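Local structure of Rbstp0775 protein (Geobacillus stearothermophilus, 1RZ3) at residues N168-K171 with F172-R175; N73-W76 with F77-Y80. The protein is of uncharacterised function but is probably an ATP-dependent kinase of the uridine kinase and phosphoribulokinase family, with a P-loop NTPase fold. All blocks are in the same frame, centred on the assembly; numbering follows the deposited sequence.

Contact 1: residues N168-K171 with F172-R175; sequences NIQK and FINR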
ATOM      1  N   ASN A 168      22.830 -15.748   1.966  1.00 45.26           N
ATOM      2  CA  ASN A 168      21.448 -15.299   1.842  1.00 43.58           C
ATOM      3  C   ASN A 168      21.262 -13.915   2.457  1.00 41.04           C
ATOM      4  O   ASN A 168      20.541 -13.075   1.914  1.00 39.52           O
ATOM      5  CB  ASN A 168      20.510 -16.293   2.529  1.00 47.24           C
ATOM      6  CG  ASN A 168      20.866 -16.518   3.986  1.00 50.42           C
ATOM      7  OD1 ASN A 168      21.949 -17.012   4.303  1.00 52.67           O
ATOM      8  ND2 ASN A 168      19.954 -16.155   4.882  1.00 52.44           N
ATOM      9  N   ILE A 169      21.911 -13.686   3.593  1.00 36.37           N
ATOM     10  CA  ILE A 169      21.816 -12.409   4.283  1.00 33.36           C
ATOM     11  C   ILE A 169      22.242 -11.260   3.379  1.00 31.75           C
ATOM     12  O   ILE A 169      21.596 -10.213   3.355  1.00 29.80           O
ATOM     13  CB  ILE A 169      22.692 -12.394   5.552  1.00 34.21           C
ATOM     14  CG1 ILE A 169      22.106 -13.349   6.595  1.00 34.67           C
ATOM     15  CG2 ILE A 169      22.791 -10.982   6.107  1.00 33.46           C
ATOM     16  CD1 ILE A 169      22.958 -13.494   7.842  1.00 36.95           C
ATOM     17  N   GLN A 170      23.329 -11.455   2.636  1.00 28.62           N
ATOM     18  CA  GLN A 170      23.825 -10.412   1.746  1.00 28.95           C
ATOM     19  C   GLN A 170      22.776 -10.004   0.711  1.00 28.66           C
ATOM     20  O   GLN A 170      22.609  -8.818   0.422  1.00 26.93           O
ATOM     21  CB  GLN A 170      25.098 -10.873   1.032  1.00 28.12           C
ATOM     22  CG  GLN A 170      25.777  -9.763   0.247  1.00 27.30           C
ATOM     23  CD  GLN A 170      26.185  -8.603   1.136  1.00 28.31           C
ATOM     24  OE1 GLN A 170      27.071  -8.736   1.981  1.00 26.73           O
ATOM     25  NE2 GLN A 170      25.534  -7.458   0.955  1.00 26.32           N
ATOM     26  N   LYS A 171      22.075 -10.986   0.155  1.00 30.54           N
ATOM     27  CA  LYS A 171      21.040 -10.716  -0.838  1.00 33.26           C
ATOM     28  C   LYS A 171      19.902  -9.907  -0.228  1.00 32.57           C
ATOM     29  O   LYS A 171      19.378  -8.990  -0.858  1.00 32.56           O
ATOM     30  CB  LYS A 171      20.487 -12.024  -1.415  1.00 37.19           C
ATOM     31  CG  LYS A 171      21.375 -12.671  -2.467  1.00 40.85           C
ATOM     32  CD  LYS A 171      20.715 -13.911  -3.068  1.00 44.96           C
ATOM     33  CE  LYS A 171      19.432 -13.572  -3.825  1.00 47.56           C
ATOM     34  NZ  LYS A 171      19.681 -12.766  -5.059  1.00 47.40           N
ATOM     35  N   PHE A 172      19.516 -10.254   0.996  1.00 32.86           N
ATOM     36  CA  PHE A 172      18.447  -9.540   1.681  1.00 32.42           C
ATOM     37  C   PHE A 172      18.854  -8.081   1.861  1.00 31.36           C
ATOM     38  O   PHE A 172      18.063  -7.170   1.622  1.00 31.46           O
ATOM     39  CB  PHE A 172      18.172 -10.164   3.050  1.00 35.47           C
ATOM     40  CG  PHE A 172      17.123  -9.440   3.841  1.00 38.72           C
ATOM     41  CD1 PHE A 172      15.784  -9.514   3.476  1.00 40.98           C
ATOM     42  CD2 PHE A 172      17.478  -8.658   4.937  1.00 40.72           C
ATOM     43  CE1 PHE A 172      14.809  -8.817   4.191  1.00 42.01           C
ATOM     44  CE2 PHE A 172      16.514  -7.958   5.658  1.00 42.47           C
ATOM     45  CZ  PHE A 172      15.176  -8.038   5.283  1.00 42.61           C
ATOM     46  N   ILE A 173      20.094  -7.867   2.286  1.00 28.46           N
ATOM     47  CA  ILE A 173      20.613  -6.522   2.490  1.00 27.92           C
ATOM     48  C   ILE A 173      20.610  -5.746   1.174  1.00 26.05           C
ATOM     49  O   ILE A 173      20.154  -4.601   1.109  1.00 25.28           O
ATOM     50  CB  ILE A 173      22.062  -6.566   3.029  1.00 29.08           C
ATOM     51  CG1 ILE A 173      22.060  -7.090   4.463  1.00 31.05           C
ATOM     52  CG2 ILE A 173      22.701  -5.177   2.945  1.00 30.02           C
ATOM     53  CD1 ILE A 173      23.444  -7.232   5.058  1.00 31.60           C
ATOM     54  N   ASN A 174      21.126  -6.384   0.132  1.00 22.88           N
ATOM     55  CA  ASN A 174      21.209  -5.776  -1.186  1.00 23.53           C
ATOM     56  C   ASN A 174      19.872  -5.289  -1.709  1.00 23.57           C
ATOM     57  O   ASN A 174      19.762  -4.168  -2.203  1.00 22.89           O
ATOM     58  CB  ASN A 174      21.787  -6.771  -2.195  1.00 23.95           C
ATOM     59  CG  ASN A 174      23.239  -7.088  -1.933  1.00 24.52           C
ATOM     60  OD1 ASN A 174      23.859  -6.505  -1.046  1.00 24.01           O
ATOM     61  ND2 ASN A 174      23.793  -8.014  -2.708  1.00 24.07           N
ATOM     62  N   ARG A 175      18.851  -6.130  -1.595  1.00 22.96           N
ATOM     63  CA  ARG A 175      17.545  -5.767  -2.115  1.00 22.70           C
ATOM     64  C   ARG A 175      16.641  -5.014  -1.149  1.00 22.89           C
ATOM     65  O   ARG A 175      16.260  -3.878  -1.414  1.00 23.46           O
ATOM     66  CB  ARG A 175      16.820  -7.016  -2.625  1.00 24.21           C
ATOM     67  CG  ARG A 175      15.620  -6.703  -3.512  1.00 25.03           C
ATOM     68  CD  ARG A 175      14.949  -7.969  -4.031  1.00 27.69           C
ATOM     69  NE  ARG A 175      13.985  -7.665  -5.082  1.00 26.45           N
ATOM     70  CZ  ARG A 175      14.309  -7.395  -6.343  1.00 26.66           C
ATOM     71  NH1 ARG A 175      15.579  -7.398  -6.725  1.00 25.70           N
ATOM     72  NH2 ARG A 175      13.361  -7.102  -7.219  1.00 27.54           N
TER
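Gln170 and Asn174, one turn apart on the first turns of helix 169-187, join their side-chain amides: Gln170 NE2 donates to Asn174 OD1 over 2.8 Å. Asn174 OD1 lies close to the amide plane of Gln170, while NE2 stands 33° out of the plane of the Asn174 carbonyl, and the two amides are turned 35° against each other. Gln170 comes up to this bond because its chain, after leaving with CG anti to the backbone N (chi1 -172°), bends at chi2. The tight part is the backbone. Phe172 N, Ile173 N, Asn174 N and Arg175 N bond to the carbonyls of Asn168, Ile169, Gln170 and Lys171, the shortest being Asn174 N to Gln170 O at 2.9 Å. Asn174 folds back over this same turn, its CG 3.0 Å from Gln170 O. Packing is looser between the aliphatic branches, which meet only at Ile169 CG2 and Ile173 CD1, 3.9 Å apart; five of the eight residues are exposed to solvent. Phe172 turns its ring away from residues 168-171 and meets Tyr176 further along the helix. The turn lies directly after the unmodelled residues 154-167, at an end of the helix remote from the parallel sheet. Lys171 and Arg175 reach across to the neighbouring helix 75-82, forming salt bridges with Glu75, and Arg175 also bonds to Arg68 O.

Contact 2: residues N73-W76 with F77-Y80; sequences NEEW and FEYY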
ATOM      1  N   ASN A  73      20.805  -4.007 -12.849  1.00 33.05           N
ATOM      2  CA  ASN A  73      20.824  -2.941 -11.857  1.00 30.60           C
ATOM      3  C   ASN A  73      21.000  -3.544 -10.474  1.00 28.69           C
ATOM      4  O   ASN A  73      20.795  -4.744 -10.284  1.00 28.52           O
ATOM      5  CB  ASN A  73      19.510  -2.155 -11.897  1.00 32.62           C
ATOM      6  CG  ASN A  73      19.281  -1.468 -13.229  1.00 33.94           C
ATOM      7  OD1 ASN A  73      19.954  -0.492 -13.559  1.00 33.12           O
ATOM      8  ND2 ASN A  73      18.330  -1.978 -14.003  1.00 35.78           N
ATOM      9  N   GLU A  74      21.388  -2.718  -9.510  1.00 26.62           N
ATOM     10  CA  GLU A  74      21.539  -3.205  -8.148  1.00 26.29           C
ATOM     11  C   GLU A  74      20.136  -3.588  -7.691  1.00 24.19           C
ATOM     12  O   GLU A  74      19.154  -2.987  -8.129  1.00 22.34           O
ATOM     13  CB  GLU A  74      22.119  -2.117  -7.245  1.00 26.89           C
ATOM     14  CG  GLU A  74      23.592  -1.832  -7.510  1.00 32.18           C
ATOM     15  CD  GLU A  74      24.163  -0.786  -6.570  1.00 35.66           C
ATOM     16  OE1 GLU A  74      23.965  -0.915  -5.343  1.00 35.92           O
ATOM     17  OE2 GLU A  74      24.817   0.160  -7.057  1.00 40.83           O
ATOM     18  N   GLU A  75      20.043  -4.580  -6.816  1.00 23.20           N
ATOM     19  CA  GLU A  75      18.746  -5.042  -6.349  1.00 22.02           C
ATOM     20  C   GLU A  75      17.885  -4.005  -5.634  1.00 22.70           C
ATOM     21  O   GLU A  75      16.656  -4.057  -5.734  1.00 22.91           O
ATOM     22  CB  GLU A  75      18.920  -6.289  -5.479  1.00 23.04           C
ATOM     23  CG  GLU A  75      19.458  -7.481  -6.266  1.00 25.20           C
ATOM     24  CD  GLU A  75      19.025  -8.814  -5.684  1.00 28.19           C
ATOM     25  OE1 GLU A  75      17.806  -9.010  -5.490  1.00 29.58           O
ATOM     26  OE2 GLU A  75      19.897  -9.670  -5.427  1.00 31.49           O
ATOM     27  N   TRP A  76      18.501  -3.061  -4.926  1.00 19.39           N
ATOM     28  CA  TRP A  76      17.708  -2.049  -4.233  1.00 20.82           C
ATOM     29  C   TRP A  76      16.937  -1.223  -5.255  1.00 20.71           C
ATOM     30  O   TRP A  76      15.781  -0.846  -5.035  1.00 20.07           O
ATOM     31  CB  TRP A  76      18.593  -1.116  -3.396  1.00 21.64           C
ATOM     32  CG  TRP A  76      19.345  -0.086  -4.202  1.00 23.28           C
ATOM     33  CD1 TRP A  76      20.611  -0.200  -4.709  1.00 22.86           C
ATOM     34  CD2 TRP A  76      18.864   1.202  -4.611  1.00 23.50           C
ATOM     35  NE1 TRP A  76      20.946   0.939  -5.406  1.00 22.65           N
ATOM     36  CE2 TRP A  76      19.893   1.814  -5.363  1.00 23.11           C
ATOM     37  CE3 TRP A  76      17.661   1.899  -4.417  1.00 22.78           C
ATOM     38  CZ2 TRP A  76      19.758   3.093  -5.921  1.00 23.28           C
ATOM     39  CZ3 TRP A  76      17.527   3.176  -4.976  1.00 22.18           C
ATOM     40  CH2 TRP A  76      18.573   3.756  -5.718  1.00 22.40           C
ATOM     41  N   PHE A  77      17.590  -0.951  -6.379  1.00 21.18           N
ATOM     42  CA  PHE A  77      17.004  -0.163  -7.454  1.00 20.62           C
ATOM     43  C   PHE A  77      15.871  -0.927  -8.139  1.00 21.02           C
ATOM     44  O   PHE A  77      14.857  -0.337  -8.515  1.00 21.92           O
ATOM     45  CB  PHE A  77      18.085   0.188  -8.479  1.00 22.99           C
ATOM     46  CG  PHE A  77      17.636   1.159  -9.531  1.00 22.46           C
ATOM     47  CD1 PHE A  77      17.815   2.526  -9.357  1.00 23.45           C
ATOM     48  CD2 PHE A  77      17.028   0.706 -10.696  1.00 24.99           C
ATOM     49  CE1 PHE A  77      17.396   3.434 -10.329  1.00 25.36           C
ATOM     50  CE2 PHE A  77      16.604   1.605 -11.675  1.00 24.69           C
ATOM     51  CZ  PHE A  77      16.789   2.973 -11.490  1.00 24.06           C
ATOM     52  N   GLU A  78      16.056  -2.233  -8.310  1.00 21.46           N
ATOM     53  CA  GLU A  78      15.047  -3.076  -8.946  1.00 22.26           C
ATOM     54  C   GLU A  78      13.792  -3.100  -8.077  1.00 22.65           C
ATOM     55  O   GLU A  78      12.667  -2.982  -8.567  1.00 22.68           O
ATOM     56  CB  GLU A  78      15.559  -4.513  -9.102  1.00 22.76           C
ATOM     57  CG  GLU A  78      16.852  -4.656  -9.892  1.00 26.17           C
ATOM     58  CD  GLU A  78      17.216  -6.105 -10.154  1.00 25.99           C
ATOM     59  OE1 GLU A  78      17.142  -6.919  -9.214  1.00 26.92           O
ATOM     60  OE2 GLU A  78      17.584  -6.432 -11.302  1.00 29.98           O
ATOM     61  N   TYR A  79      14.005  -3.263  -6.778  1.00 20.72           N
ATOM     62  CA  TYR A  79      12.917  -3.328  -5.815  1.00 19.64           C
ATOM     63  C   TYR A  79      12.168  -2.004  -5.658  1.00 19.10           C
ATOM     64  O   TYR A  79      10.935  -1.977  -5.655  1.00 17.67           O
ATOM     65  CB  TYR A  79      13.476  -3.798  -4.466  1.00 19.20           C
ATOM     66  CG  TYR A  79      12.464  -3.929  -3.342  1.00 20.32           C
ATOM     67  CD1 TYR A  79      11.196  -4.462  -3.567  1.00 21.39           C
ATOM     68  CD2 TYR A  79      12.806  -3.576  -2.035  1.00 22.34           C
ATOM     69  CE1 TYR A  79      10.291  -4.642  -2.512  1.00 20.80           C
ATOM     70  CE2 TYR A  79      11.915  -3.754  -0.981  1.00 21.55           C
ATOM     71  CZ  TYR A  79      10.663  -4.287  -1.225  1.00 20.62           C
ATOM     72  OH  TYR A  79       9.800  -4.476  -0.174  1.00 21.93           O
ATOM     73  N   TYR A  80      12.901  -0.902  -5.554  1.00 17.39           N
ATOM     74  CA  TYR A  80      12.256   0.391  -5.365  1.00 18.99           C
ATOM     75  C   TYR A  80      11.699   1.057  -6.625  1.00 20.33           C
ATOM     76  O   TYR A  80      10.617   1.649  -6.591  1.00 18.07           O
ATOM     77  CB  TYR A  80      13.215   1.375  -4.684  1.00 18.89           C
ATOM     78  CG  TYR A  80      12.535   2.655  -4.244  1.00 18.32           C
ATOM     79  CD1 TYR A  80      11.753   2.688  -3.087  1.00 16.84           C
ATOM     80  CD2 TYR A  80      12.619   3.815  -5.016  1.00 16.60           C
ATOM     81  CE1 TYR A  80      11.068   3.836  -2.713  1.00 15.84           C
ATOM     82  CE2 TYR A  80      11.938   4.971  -4.652  1.00 17.35           C
ATOM     83  CZ  TYR A  80      11.162   4.974  -3.500  1.00 17.95           C
ATOM     84  OH  TYR A  80      10.478   6.109  -3.139  1.00 17.01           O
TER
HETATM   85  O   HOH W   1      20.483  -7.159 -11.465  1.00 42.40           O
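Trp76 and Phe77 form a T-shaped pair although they are adjacent in sequence: the Phe77 edge points at the face of the indole six-membered ring, centroids 5.6 Å apart and planes at 86°. Trp76 CG sits between its backbone N and carbonyl carbon (chi1 76°), which folds the indole over the start of Phe77; Phe77 CB makes a CH-pi contact 4.1 Å from the centroid of that six-membered ring. Asn73 CB comes obliquely to Phe77 CD2, 4.0 Å away, whereas Phe77 CD1 is the atom near the indole. Among the polar contacts, Glu74 is the N-cap residue, and its carbonyl accepts a bond from Glu78 N at 3.2 Å and a weak one from Phe77 N. A water donates to both Asn73 O and Glu78 OE2, linking the chain before the helix to its first turn; Thr71 bonds to the same carboxylate oxygen. As for charge, Glu75 OE1 and Glu78 OE1 lie 4.3 Å apart, their mutual repulsion probably offset by Arg175. Helix 75-82 packs against helix 169-187, with Trp76 on Lys178, Tyr79 on Arg175 and Ala179, and Tyr80 on Tyr183, while Tyr79 also touches Ser31 and Val133 in loops.

How the contacts relate
Both contacts are opening turns of helices, and the two helices pack on each other: contact 1 starts helix 169-187 and contact 2 starts helix 75-82, their centres 12 Å apart. Contact 1 is a surface contact, built on backbone hydrogen bonds, with one amide pair and sparse aliphatic packing. Contact 2 is partly buried and rich in aromatic rings, with Glu78, Tyr79 and Tyr80 buried. Arg175, the one buried residue of contact 1, joins them: its salt bridges to Glu75 and Glu78, both 3.0 Å from Arg175 NH1 to the glutamate OE1, tie the two helices. Cations of one helix thus meet carboxylates of the other, beside the backbone oxygen of Asn174, which packs on Trp76 CB.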